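Local atomic coordinates of putative tagatose-6-phosphate ketose/aldose isomerase (Escherichia coli, PDB entry 3C3J), a protein that has no firmly assigned function but folds into two SIS domains, each a parallel sheet layered between helices, in a two-chain assembly. Residues Val86-Leu91 and Val120-Leu125; Glu124-Phe129 and Cys133-Ile138; Thr262-Arg265 and Leu271-Asp274; Val278-Ser283 and Asp294-Leu299. All blocks are in the same frame, centred on the assembly; numbering follows the deposited sequence.

Contact 1: residues Val86-Leu91 and Val120-Leu125; sequences VPTTDL and VAAVEL
The methyl of A122 touches the side chains of T88 and L91 side by side, where helix 117-129 meets the short helix 88-93 in the first SIS domain, a Rossmann-like alpha/beta sandwich with strand order 2-1-3-4-5. Both helices follow strands that flank strand 55-59, and T88 and L91 also rest on T59, which places helix 88-93 against that strand. A122 suits the place because its side chain ends at CB: the two backbones come close, with 5.9 Å between the CA atoms of L91 and A122. L91 reaches A122 through one branch, CD1, which lies 4.0 Å from A122 CB. Its CG stands opposite the carbonyl carbon (chi1 -70°), and the extended chi2 of -177° carries CD1 on toward the second helix. T88 adds a methyl to the same spot, its CG2 4.0 Å from A122 CB. Its OG1 lies between the backbone N and the carbonyl carbon (chi1 59°), which puts CG2 beside the N and facing A122; a threonine can thus offer an apolar group to the neighbouring helix. At the start of the short helix P87 O accepts the amide N of L91 at 3.1 Å. L125, one turn beyond A122, is also packed by P95 and W382 and by Y287 of the second subunit. It meets helix 88-93 at the backbone and not at a side chain: L125 CD1 lies 3.6 Å from L91 O.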
loop_
_atom_site.group_PDB
_atom_site.type_symbol
_atom_site.label_atom_id
_atom_site.label_comp_id
_atom_site.label_asym_id
_atom_site.label_seq_id
_atom_site.Cartn_x
_atom_site.Cartn_y
_atom_site.Cartn_z
ATOM N N VAL A 86 4.037 8.204 -5.040
ATOM C CA VAL A 86 4.580 7.025 -5.729
ATOM C C VAL A 86 5.980 6.851 -5.201
ATOM O O VAL A 86 6.797 7.753 -5.343
ATOM C CB VAL A 86 4.641 7.201 -7.289
ATOM C CG1 VAL A 86 5.176 5.945 -7.963
ATOM C CG2 VAL A 86 3.277 7.521 -7.849
ATOM N N PRO A 87 6.266 5.715 -4.575
ATOM C CA PRO A 87 7.609 5.470 -4.046
ATOM C C PRO A 87 8.671 5.543 -5.128
ATOM O O PRO A 87 8.405 5.182 -6.279
ATOM C CB PRO A 87 7.530 4.039 -3.512
ATOM C CG PRO A 87 6.089 3.749 -3.340
ATOM C CD PRO A 87 5.331 4.614 -4.285
ATOM N N THR A 88 9.861 6.025 -4.789
ATOM C CA THR A 88 10.949 6.057 -5.753
ATOM C C THR A 88 11.267 4.672 -6.265
ATOM O O THR A 88 11.700 4.534 -7.406
ATOM C CB THR A 88 12.240 6.686 -5.214
ATOM O OG1 THR A 88 12.685 5.961 -4.063
ATOM C CG2 THR A 88 11.994 8.157 -4.867
ATOM N N THR A 89 11.060 3.659 -5.432
ATOM C CA THR A 89 11.327 2.288 -5.827
ATOM C C THR A 89 10.405 1.854 -6.983
ATOM O O THR A 89 10.846 1.120 -7.872
ATOM C CB THR A 89 11.239 1.349 -4.585
ATOM O OG1 THR A 89 10.075 1.678 -3.815
ATOM C CG2 THR A 89 12.484 1.523 -3.684
ATOM N N ASP A 90 9.167 2.349 -7.029
ATOM C CA ASP A 90 8.270 2.085 -8.181
ATOM C C ASP A 90 8.582 2.937 -9.414
ATOM O O ASP A 90 8.456 2.451 -10.553
ATOM C CB ASP A 90 6.794 2.300 -7.814
ATOM C CG ASP A 90 6.279 1.273 -6.825
ATOM O OD1 ASP A 90 6.860 0.170 -6.728
ATOM O OD2 ASP A 90 5.275 1.569 -6.128
ATOM N N LEU A 91 8.972 4.192 -9.207
ATOM C CA LEU A 91 9.391 5.057 -10.315
ATOM C C LEU A 91 10.582 4.475 -11.036
ATOM O O LEU A 91 10.618 4.480 -12.270
ATOM C CB LEU A 91 9.702 6.481 -9.838
ATOM C CG LEU A 91 8.507 7.332 -9.391
ATOM C CD1 LEU A 91 8.951 8.794 -9.006
ATOM C CD2 LEU A 91 7.392 7.301 -10.437
ATOM N N VAL A 120 18.109 9.802 -7.023
ATOM C CA VAL A 120 18.691 10.452 -8.188
ATOM C C VAL A 120 18.126 9.867 -9.479
ATOM O O VAL A 120 17.788 10.594 -10.412
ATOM C CB VAL A 120 20.242 10.337 -8.152
ATOM C CG1 VAL A 120 20.846 10.986 -9.383
ATOM C CG2 VAL A 120 20.797 11.002 -6.859
ATOM N N ALA A 121 17.998 8.553 -9.517
ATOM C CA ALA A 121 17.408 7.862 -10.663
ATOM C C ALA A 121 15.962 8.307 -10.918
ATOM O O ALA A 121 15.607 8.523 -12.057
ATOM C CB ALA A 121 17.499 6.361 -10.475
ATOM N N ALA A 122 15.154 8.476 -9.864
ATOM C CA ALA A 122 13.770 8.939 -10.045
ATOM C C ALA A 122 13.695 10.355 -10.659
ATOM O O ALA A 122 12.860 10.628 -11.543
ATOM C CB ALA A 122 12.988 8.849 -8.724
ATOM N N VAL A 123 14.579 11.238 -10.213
ATOM C CA VAL A 123 14.675 12.586 -10.756
ATOM C C VAL A 123 15.000 12.536 -12.269
ATOM O O VAL A 123 14.338 13.203 -13.082
ATOM C CB VAL A 123 15.708 13.447 -9.956
ATOM C CG1 VAL A 123 16.047 14.768 -10.689
ATOM C CG2 VAL A 123 15.177 13.767 -8.544
ATOM N N GLU A 124 15.999 11.741 -12.624
ATOM C CA GLU A 124 16.462 11.633 -14.015
ATOM C C GLU A 124 15.370 11.051 -14.901
ATOM O O GLU A 124 15.141 11.521 -16.015
ATOM C CB GLU A 124 17.723 10.744 -14.097
ATOM C CG GLU A 124 18.995 11.330 -13.404
ATOM C CD GLU A 124 20.179 10.308 -13.301
ATOM O OE1 GLU A 124 19.954 9.071 -13.440
ATOM O OE2 GLU A 124 21.343 10.726 -13.051
ATOM N N LEU A 125 14.687 10.022 -14.389
ATOM C CA LEU A 125 13.608 9.382 -15.127
ATOM C C LEU A 125 12.429 10.341 -15.352
ATOM O O LEU A 125 11.889 10.409 -16.466
ATOM C CB LEU A 125 13.192 8.112 -14.397
ATOM C CG LEU A 125 14.081 6.876 -14.586
ATOM C CD1 LEU A 125 13.732 5.827 -13.490
ATOM C CD2 LEU A 125 13.891 6.291 -15.997
#

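Contact 2: residues Glu124-Phe129 and Cys133-Ile138; sequences ELANQF and CYHLPI
C133 turns its side chain from the start of strand 133-139 toward the last turn of helix 117-129, meeting A126 and N127. Its CB comes first, 3.8 Å from N127 OD1 and thus beside the end of that amide. With chi1 at -164° the sulfur swings to the position opposite the N of C133 itself and ends up against A126. There C133 SG lies 3.8 Å from A126 CB, an apolar contact, and equally far from A126 O in the last turn of the helix. Small residues fit this place, since helix and strand are joined by a turn of only three residues and the CA atoms of N127 and C133 are 5.9 Å apart. N127 leaves the helix at an angle to the strand, yet its amide end comes nearer to it. The H135 ring lies obliquely beside the methyl of A126. A water is placed to give weak hydrogen bonds to N127 OD1 at 3.3 Å or to C133 O at 3.5 Å, though it has too few protons for every acceptor near it; N155 gives C133 O a hydrogen bond of its own. The axes of the two segments run almost antiparallel, 159°, as expected where the helix of a beta-alpha-beta unit hands over to its second strand. A126 also packs on L107 of strand 105-111, so the helix packs on both strands of the unit.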
loop_
_atom_site.group_PDB
_atom_site.type_symbol
_atom_site.label_atom_id
_atom_site.label_comp_id
_atom_site.label_asym_id
_atom_site.label_seq_id
_atom_site.Cartn_x
_atom_site.Cartn_y
_atom_site.Cartn_z
ATOM N N GLU A 124 15.999 11.741 -12.624
ATOM C CA GLU A 124 16.462 11.633 -14.015
ATOM C C GLU A 124 15.370 11.051 -14.901
ATOM O O GLU A 124 15.141 11.521 -16.015
ATOM C CB GLU A 124 17.723 10.744 -14.097
ATOM C CG GLU A 124 18.995 11.330 -13.404
ATOM C CD GLU A 124 20.179 10.308 -13.301
ATOM O OE1 GLU A 124 19.954 9.071 -13.440
ATOM O OE2 GLU A 124 21.343 10.726 -13.051
ATOM N N LEU A 125 14.687 10.022 -14.389
ATOM C CA LEU A 125 13.608 9.382 -15.127
ATOM C C LEU A 125 12.429 10.341 -15.352
ATOM O O LEU A 125 11.889 10.409 -16.466
ATOM C CB LEU A 125 13.192 8.112 -14.397
ATOM C CG LEU A 125 14.081 6.876 -14.586
ATOM C CD1 LEU A 125 13.732 5.827 -13.490
ATOM C CD2 LEU A 125 13.891 6.291 -15.997
ATOM N N ALA A 126 12.098 11.135 -14.333
ATOM C CA ALA A 126 11.015 12.101 -14.440
ATOM C C ALA A 126 11.368 13.135 -15.518
ATOM O O ALA A 126 10.541 13.425 -16.399
ATOM C CB ALA A 126 10.718 12.756 -13.096
ATOM N N ASN A 127 12.612 13.615 -15.504
ATOM C CA ASN A 127 13.091 14.539 -16.543
ATOM C C ASN A 127 13.075 13.912 -17.951
ATOM O O ASN A 127 12.675 14.561 -18.918
ATOM C CB ASN A 127 14.512 15.023 -16.249
ATOM C CG ASN A 127 14.581 16.038 -15.139
ATOM O OD1 ASN A 127 13.650 16.819 -14.911
ATOM N ND2 ASN A 127 15.716 16.056 -14.453
ATOM N N GLN A 128 13.497 12.657 -18.054
ATOM C CA GLN A 128 13.474 11.924 -19.323
ATOM C C GLN A 128 12.056 11.717 -19.863
ATOM O O GLN A 128 11.819 11.894 -21.068
ATOM C CB GLN A 128 14.126 10.557 -19.161
ATOM C CG GLN A 128 15.620 10.514 -19.238
ATOM C CD GLN A 128 16.104 9.056 -19.124
ATOM O OE1 GLN A 128 16.369 8.370 -20.133
ATOM N NE2 GLN A 128 16.148 8.570 -17.917
ATOM N N PHE A 129 11.132 11.323 -18.984
ATOM C CA PHE A 129 9.762 10.979 -19.399
ATOM C C PHE A 129 8.829 12.186 -19.605
ATOM O O PHE A 129 7.972 12.151 -20.483
ATOM C CB PHE A 129 9.099 10.019 -18.403
ATOM C CG PHE A 129 9.401 8.570 -18.658
ATOM C CD1 PHE A 129 10.640 8.052 -18.401
ATOM C CD2 PHE A 129 8.418 7.714 -19.156
ATOM C CE1 PHE A 129 10.904 6.702 -18.664
ATOM C CE2 PHE A 129 8.690 6.392 -19.418
ATOM C CZ PHE A 129 9.920 5.886 -19.158
ATOM N N CYS A 133 8.823 19.312 -16.617
ATOM C CA CYS A 133 9.087 18.684 -15.338
ATOM C C CYS A 133 9.804 19.663 -14.417
ATOM O O CYS A 133 10.781 20.349 -14.834
ATOM C CB CYS A 133 9.938 17.437 -15.519
ATOM S SG CYS A 133 9.927 16.374 -14.085
ATOM N N TYR A 134 9.289 19.748 -13.189
ATOM C CA TYR A 134 9.835 20.613 -12.149
ATOM C C TYR A 134 10.083 19.767 -10.916
ATOM O O TYR A 134 9.477 18.710 -10.747
ATOM C CB TYR A 134 8.893 21.763 -11.809
ATOM C CG TYR A 134 8.455 22.548 -13.016
ATOM C CD1 TYR A 134 9.220 23.605 -13.504
ATOM C CD2 TYR A 134 7.282 22.207 -13.688
ATOM C CE1 TYR A 134 8.819 24.305 -14.629
ATOM C CE2 TYR A 134 6.854 22.928 -14.820
ATOM C CZ TYR A 134 7.627 23.966 -15.277
ATOM O OH TYR A 134 7.232 24.661 -16.411
ATOM N N HIS A 135 10.990 20.236 -10.077
ATOM C CA HIS A 135 11.447 19.492 -8.880
ATOM C C HIS A 135 11.496 20.361 -7.646
ATOM O O HIS A 135 11.973 21.517 -7.707
ATOM C CB HIS A 135 12.838 18.916 -9.120
ATOM C CG HIS A 135 12.875 17.895 -10.196
ATOM N ND1 HIS A 135 13.210 18.200 -11.498
ATOM C CD2 HIS A 135 12.555 16.584 -10.182
ATOM C CE1 HIS A 135 13.126 17.103 -12.226
ATOM N NE2 HIS A 135 12.728 16.110 -11.454
ATOM N N LEU A 136 11.025 19.797 -6.530
ATOM C CA LEU A 136 11.202 20.351 -5.201
ATOM C C LEU A 136 11.735 19.249 -4.280
ATOM O O LEU A 136 10.979 18.597 -3.577
ATOM C CB LEU A 136 9.886 20.898 -4.660
ATOM C CG LEU A 136 9.991 21.758 -3.372
ATOM C CD1 LEU A 136 10.122 23.207 -3.747
ATOM C CD2 LEU A 136 8.779 21.539 -2.468
ATOM N N PRO A 137 13.050 19.017 -4.303
ATOM C CA PRO A 137 13.591 18.101 -3.306
ATOM C C PRO A 137 13.515 18.660 -1.888
ATOM O O PRO A 137 13.732 19.859 -1.667
ATOM C CB PRO A 137 15.043 17.906 -3.739
ATOM C CG PRO A 137 15.135 18.549 -5.094
ATOM C CD PRO A 137 14.087 19.554 -5.193
ATOM N N ILE A 138 13.166 17.786 -0.948
ATOM C CA ILE A 138 13.138 18.114 0.478
ATOM C C ILE A 138 14.093 17.110 1.097
ATOM O O ILE A 138 13.823 15.893 1.120
ATOM C CB ILE A 138 11.710 18.021 1.055
ATOM C CG1 ILE A 138 10.801 19.014 0.324
ATOM C CG2 ILE A 138 11.698 18.275 2.570
ATOM C CD1 ILE A 138 9.289 19.051 0.775
HETATM O O HOH W 1 12.982 19.108 -17.252
#

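Contact 3: residues Thr262-Arg265 and Leu271-Asp274; sequences TGFR and LVDD
F264 is the residue of 262-265 that touches the other segment, reaching with the far edge of its ring to L271 and V272. Taking the first segment in order, T262 lies in the short helix 261-264, its carbonyl accepting the amide of R265 in a weak bond and the ring nitrogen ND1 of H266 in a hydrogen bond, while its OG1 is hydrogen-bonded to the backbone O of T89 of the second subunit. G263 follows, its amide bonded to the hydroxyl of S260. At F264 the ring is swung opposite the backbone N (chi1 -159°), which sends it away from the turn and over the sheet. V272 CG2 meets the ring's end in its plane, 3.5 Å from F264 CZ and 3.7 Å from F264 CE2. L271 comes to the neighbouring part of the rim, its CD2 4.2 Å from F264 CE1. A large flat side chain suits the place because the two backbones stay well apart, 9.6 Å between the CA atoms of F264 and L271. R265 turns elsewhere, forming a salt bridge with E298. F264 and L271 both rest on V228 of strand 226-231, the strand that the chain must pass between leaving 255-259 and entering 276-281. This is the 2-1-3 strand order of the Rossmann-like SIS fold.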
loop_
_atom_site.group_PDB
_atom_site.type_symbol
_atom_site.label_atom_id
_atom_site.label_comp_id
_atom_site.label_asym_id
_atom_site.label_seq_id
_atom_site.Cartn_x
_atom_site.Cartn_y
_atom_site.Cartn_z
ATOM N N THR A 262 -10.816 -0.728 8.884
ATOM C CA THR A 262 -11.851 -1.365 8.065
ATOM C C THR A 262 -11.254 -2.427 7.112
ATOM O O THR A 262 -11.834 -3.490 6.935
ATOM C CB THR A 262 -12.675 -0.336 7.292
ATOM O OG1 THR A 262 -11.786 0.463 6.518
ATOM C CG2 THR A 262 -13.450 0.579 8.271
ATOM N N GLY A 263 -10.073 -2.152 6.558
ATOM C CA GLY A 263 -9.337 -3.105 5.735
ATOM C C GLY A 263 -9.000 -4.381 6.497
ATOM O O GLY A 263 -9.053 -5.484 5.936
ATOM N N PHE A 264 -8.702 -4.223 7.789
ATOM C CA PHE A 264 -8.279 -5.334 8.655
ATOM C C PHE A 264 -9.292 -6.473 8.725
ATOM O O PHE A 264 -8.911 -7.639 8.854
ATOM C CB PHE A 264 -7.968 -4.803 10.063
ATOM C CG PHE A 264 -7.063 -5.695 10.887
ATOM C CD1 PHE A 264 -5.862 -6.156 10.376
ATOM C CD2 PHE A 264 -7.393 -6.004 12.198
ATOM C CE1 PHE A 264 -5.009 -6.958 11.144
ATOM C CE2 PHE A 264 -6.550 -6.794 12.978
ATOM C CZ PHE A 264 -5.358 -7.273 12.450
ATOM N N ARG A 265 -10.572 -6.143 8.618
ATOM C CA ARG A 265 -11.636 -7.155 8.694
ATOM C C ARG A 265 -11.634 -8.144 7.539
ATOM O O ARG A 265 -12.070 -9.273 7.703
ATOM C CB ARG A 265 -13.003 -6.490 8.707
ATOM C CG ARG A 265 -13.341 -5.847 10.005
ATOM C CD ARG A 265 -14.824 -5.663 10.091
ATOM N NE ARG A 265 -15.169 -4.951 11.311
ATOM C CZ ARG A 265 -15.201 -3.626 11.417
ATOM N NH1 ARG A 265 -14.940 -2.840 10.372
ATOM N NH2 ARG A 265 -15.526 -3.087 12.577
ATOM N N LEU A 271 -4.333 -12.759 11.295
ATOM C CA LEU A 271 -3.028 -12.724 11.927
ATOM C C LEU A 271 -3.068 -12.516 13.463
ATOM O O LEU A 271 -2.097 -12.801 14.155
ATOM C CB LEU A 271 -2.114 -11.735 11.194
ATOM C CG LEU A 271 -2.219 -10.271 11.521
ATOM C CD1 LEU A 271 -1.394 -10.009 12.758
ATOM C CD2 LEU A 271 -1.757 -9.413 10.307
ATOM N N VAL A 272 -4.176 -12.022 14.002
ATOM C CA VAL A 272 -4.243 -11.774 15.435
ATOM C C VAL A 272 -4.247 -13.096 16.231
ATOM O O VAL A 272 -5.133 -13.931 16.082
ATOM C CB VAL A 272 -5.468 -10.926 15.819
ATOM C CG1 VAL A 272 -5.525 -10.718 17.328
ATOM C CG2 VAL A 272 -5.442 -9.574 15.101
ATOM N N ASP A 273 -3.216 -13.286 17.039
ATOM C CA ASP A 273 -3.152 -14.444 17.932
ATOM C C ASP A 273 -2.841 -13.963 19.350
ATOM O O ASP A 273 -2.765 -12.747 19.605
ATOM C CB ASP A 273 -2.137 -15.481 17.424
ATOM C CG ASP A 273 -0.682 -14.975 17.404
ATOM O OD1 ASP A 273 -0.305 -14.051 18.149
ATOM O OD2 ASP A 273 0.122 -15.542 16.637
ATOM N N ASP A 274 -2.666 -14.906 20.279
ATOM C CA ASP A 274 -2.464 -14.544 21.683
ATOM C C ASP A 274 -1.034 -14.078 22.012
ATOM O O ASP A 274 -0.704 -13.880 23.175
ATOM C CB ASP A 274 -2.937 -15.671 22.636
ATOM C CG ASP A 274 -2.091 -16.933 22.554
ATOM O OD1 ASP A 274 -1.043 -16.937 21.872
ATOM O OD2 ASP A 274 -2.488 -17.951 23.194
#

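Contact 4: residues Val278-Ser283 and Asp294-Leu299; sequences VVVFVS and DLLAEL
V278 and L299 touch through single methyls, and V280 and L296 do the same further along strand 276-281, where helix 288-302 lies over the sheet. The two valines have nearly the same conformation, with CG1 opposite the backbone N (chi1 177° in V278), yet they use different branches. V278 offers CG1, which lies 3.6 Å from L299 CD1, the two side chains meeting at about a right angle. V280 offers CG2, 4.2 Å from L296 CD1, at a looser and more slanting approach. Valines at alternate positions suit a strand whose one face is covered by a helix, since their branched CB fills the space close to the backbone; V279, between them, points to the other side. The leucines supply the length. L299 has its CG beside the backbone N and a stretched chi2 of -171°, so that CD1 leads the side chain onto V278. L296 instead starts with CG opposite the N, and its chi2 of 53° turns CD1 toward V280. The CA atoms of V280 and L296 are 7.3 Å apart. E298, on a different side of the helix, forms a salt bridge with K269. L299 also packs on L230 of strand 226-231 and L296 on V308 and A310 of strand 307-312, so the helix of this beta-alpha-beta unit spans three neighbouring strands.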
loop_
_atom_site.group_PDB
_atom_site.type_symbol
_atom_site.label_atom_id
_atom_site.label_comp_id
_atom_site.label_asym_id
_atom_site.label_seq_id
_atom_site.Cartn_x
_atom_site.Cartn_y
_atom_site.Cartn_z
ATOM N N VAL A 278 -1.891 -5.297 19.220
ATOM C CA VAL A 278 -2.561 -4.463 18.230
ATOM C C VAL A 278 -2.623 -3.046 18.770
ATOM O O VAL A 278 -3.119 -2.812 19.889
ATOM C CB VAL A 278 -3.999 -4.955 17.938
ATOM C CG1 VAL A 278 -4.703 -3.995 16.948
ATOM C CG2 VAL A 278 -3.987 -6.426 17.405
ATOM N N VAL A 279 -2.131 -2.086 17.982
ATOM C CA VAL A 279 -2.202 -0.671 18.356
ATOM C C VAL A 279 -3.056 0.084 17.347
ATOM O O VAL A 279 -2.800 0.034 16.147
ATOM C CB VAL A 279 -0.792 -0.035 18.471
ATOM C CG1 VAL A 279 -0.893 1.451 18.884
ATOM C CG2 VAL A 279 0.091 -0.842 19.427
ATOM N N VAL A 280 -4.058 0.796 17.844
ATOM C CA VAL A 280 -4.999 1.517 16.999
ATOM C C VAL A 280 -4.795 3.005 17.164
ATOM O O VAL A 280 -4.968 3.548 18.264
ATOM C CB VAL A 280 -6.462 1.138 17.306
ATOM C CG1 VAL A 280 -7.428 1.918 16.391
ATOM C CG2 VAL A 280 -6.658 -0.386 17.176
ATOM N N PHE A 281 -4.441 3.659 16.063
ATOM C CA PHE A 281 -4.344 5.111 15.992
ATOM C C PHE A 281 -5.747 5.684 15.658
ATOM O O PHE A 281 -6.183 5.663 14.500
ATOM C CB PHE A 281 -3.355 5.556 14.895
ATOM C CG PHE A 281 -1.913 5.077 15.074
ATOM C CD1 PHE A 281 -1.387 4.706 16.317
ATOM C CD2 PHE A 281 -1.057 5.096 13.985
ATOM C CE1 PHE A 281 -0.075 4.294 16.436
ATOM C CE2 PHE A 281 0.264 4.721 14.096
ATOM C CZ PHE A 281 0.771 4.333 15.321
ATOM N N VAL A 282 -6.455 6.182 16.671
ATOM C CA VAL A 282 -7.824 6.619 16.492
ATOM C C VAL A 282 -7.909 8.002 15.821
ATOM O O VAL A 282 -7.273 8.967 16.258
ATOM C CB VAL A 282 -8.570 6.619 17.855
ATOM C CG1 VAL A 282 -10.037 7.100 17.704
ATOM C CG2 VAL A 282 -8.515 5.236 18.470
ATOM N N SER A 283 -8.705 8.091 14.761
ATOM C CA SER A 283 -8.901 9.353 14.059
ATOM C C SER A 283 -9.499 10.418 14.968
ATOM O O SER A 283 -10.278 10.111 15.867
ATOM C CB SER A 283 -9.779 9.154 12.810
ATOM O OG SER A 283 -9.957 10.378 12.116
ATOM N N ASP A 294 -15.607 1.291 16.179
ATOM C CA ASP A 294 -16.292 0.013 15.935
ATOM C C ASP A 294 -15.334 -1.160 15.787
ATOM O O ASP A 294 -15.588 -2.232 16.321
ATOM C CB ASP A 294 -17.128 0.082 14.676
ATOM C CG ASP A 294 -18.311 0.970 14.825
ATOM O OD1 ASP A 294 -18.693 1.298 15.981
ATOM O OD2 ASP A 294 -18.863 1.321 13.765
ATOM N N LEU A 295 -14.238 -0.955 15.069
ATOM C CA LEU A 295 -13.207 -1.977 14.964
ATOM C C LEU A 295 -12.506 -2.247 16.325
ATOM O O LEU A 295 -12.282 -3.407 16.710
ATOM C CB LEU A 295 -12.164 -1.654 13.863
ATOM C CG LEU A 295 -11.208 -2.868 13.997
ATOM C CD1 LEU A 295 -11.503 -4.010 13.071
ATOM C CD2 LEU A 295 -9.739 -2.529 14.112
ATOM N N LEU A 296 -12.166 -1.181 17.050
ATOM C CA LEU A 296 -11.601 -1.332 18.391
ATOM C C LEU A 296 -12.526 -2.186 19.275
ATOM O O LEU A 296 -12.087 -3.122 19.938
ATOM C CB LEU A 296 -11.409 0.032 19.027
ATOM C CG LEU A 296 -10.723 0.088 20.387
ATOM C CD1 LEU A 296 -9.382 -0.655 20.317
ATOM C CD2 LEU A 296 -10.557 1.566 20.776
ATOM N N ALA A 297 -13.808 -1.858 19.249
ATOM C CA ALA A 297 -14.814 -2.621 20.025
ATOM C C ALA A 297 -14.789 -4.111 19.681
ATOM O O ALA A 297 -14.871 -4.985 20.557
ATOM C CB ALA A 297 -16.203 -2.049 19.786
ATOM N N GLU A 298 -14.692 -4.403 18.396
ATOM C CA GLU A 298 -14.629 -5.770 17.920
ATOM C C GLU A 298 -13.364 -6.488 18.404
ATOM O O GLU A 298 -13.440 -7.625 18.879
ATOM C CB GLU A 298 -14.709 -5.778 16.384
ATOM C CG GLU A 298 -14.548 -7.138 15.700
ATOM C CD GLU A 298 -14.741 -7.049 14.187
ATOM O OE1 GLU A 298 -15.602 -6.237 13.739
ATOM O OE2 GLU A 298 -14.017 -7.776 13.460
ATOM N N LEU A 299 -12.207 -5.828 18.314
ATOM C CA LEU A 299 -10.966 -6.428 18.817
ATOM C C LEU A 299 -11.001 -6.645 20.332
ATOM O O LEU A 299 -10.449 -7.618 20.822
ATOM C CB LEU A 299 -9.748 -5.565 18.439
ATOM C CG LEU A 299 -9.505 -5.435 16.930
ATOM C CD1 LEU A 299 -8.165 -4.749 16.668
ATOM C CD2 LEU A 299 -9.596 -6.778 16.208
#

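Overall arrangement
The four contacts fall into two pairs, one in each SIS domain. Contacts 1 and 2 share helix 117-129, with E124 and L125 common to both, and their centres are about 9 Å apart; V123 on that helix also packs on H135. Contacts 3 and 4 come later in the chain, in the second domain, about 10 Å apart between centres, and are linked by R265 with E298 and by V272 against V278. Between the pairs the centres lie about 33 to 39 Å apart, with no direct touch. Each pair thus belongs to the packing of its own domain, the two domains repeating one strand order, while contacts with the second subunit, present in all four, tie both domains to the dimer.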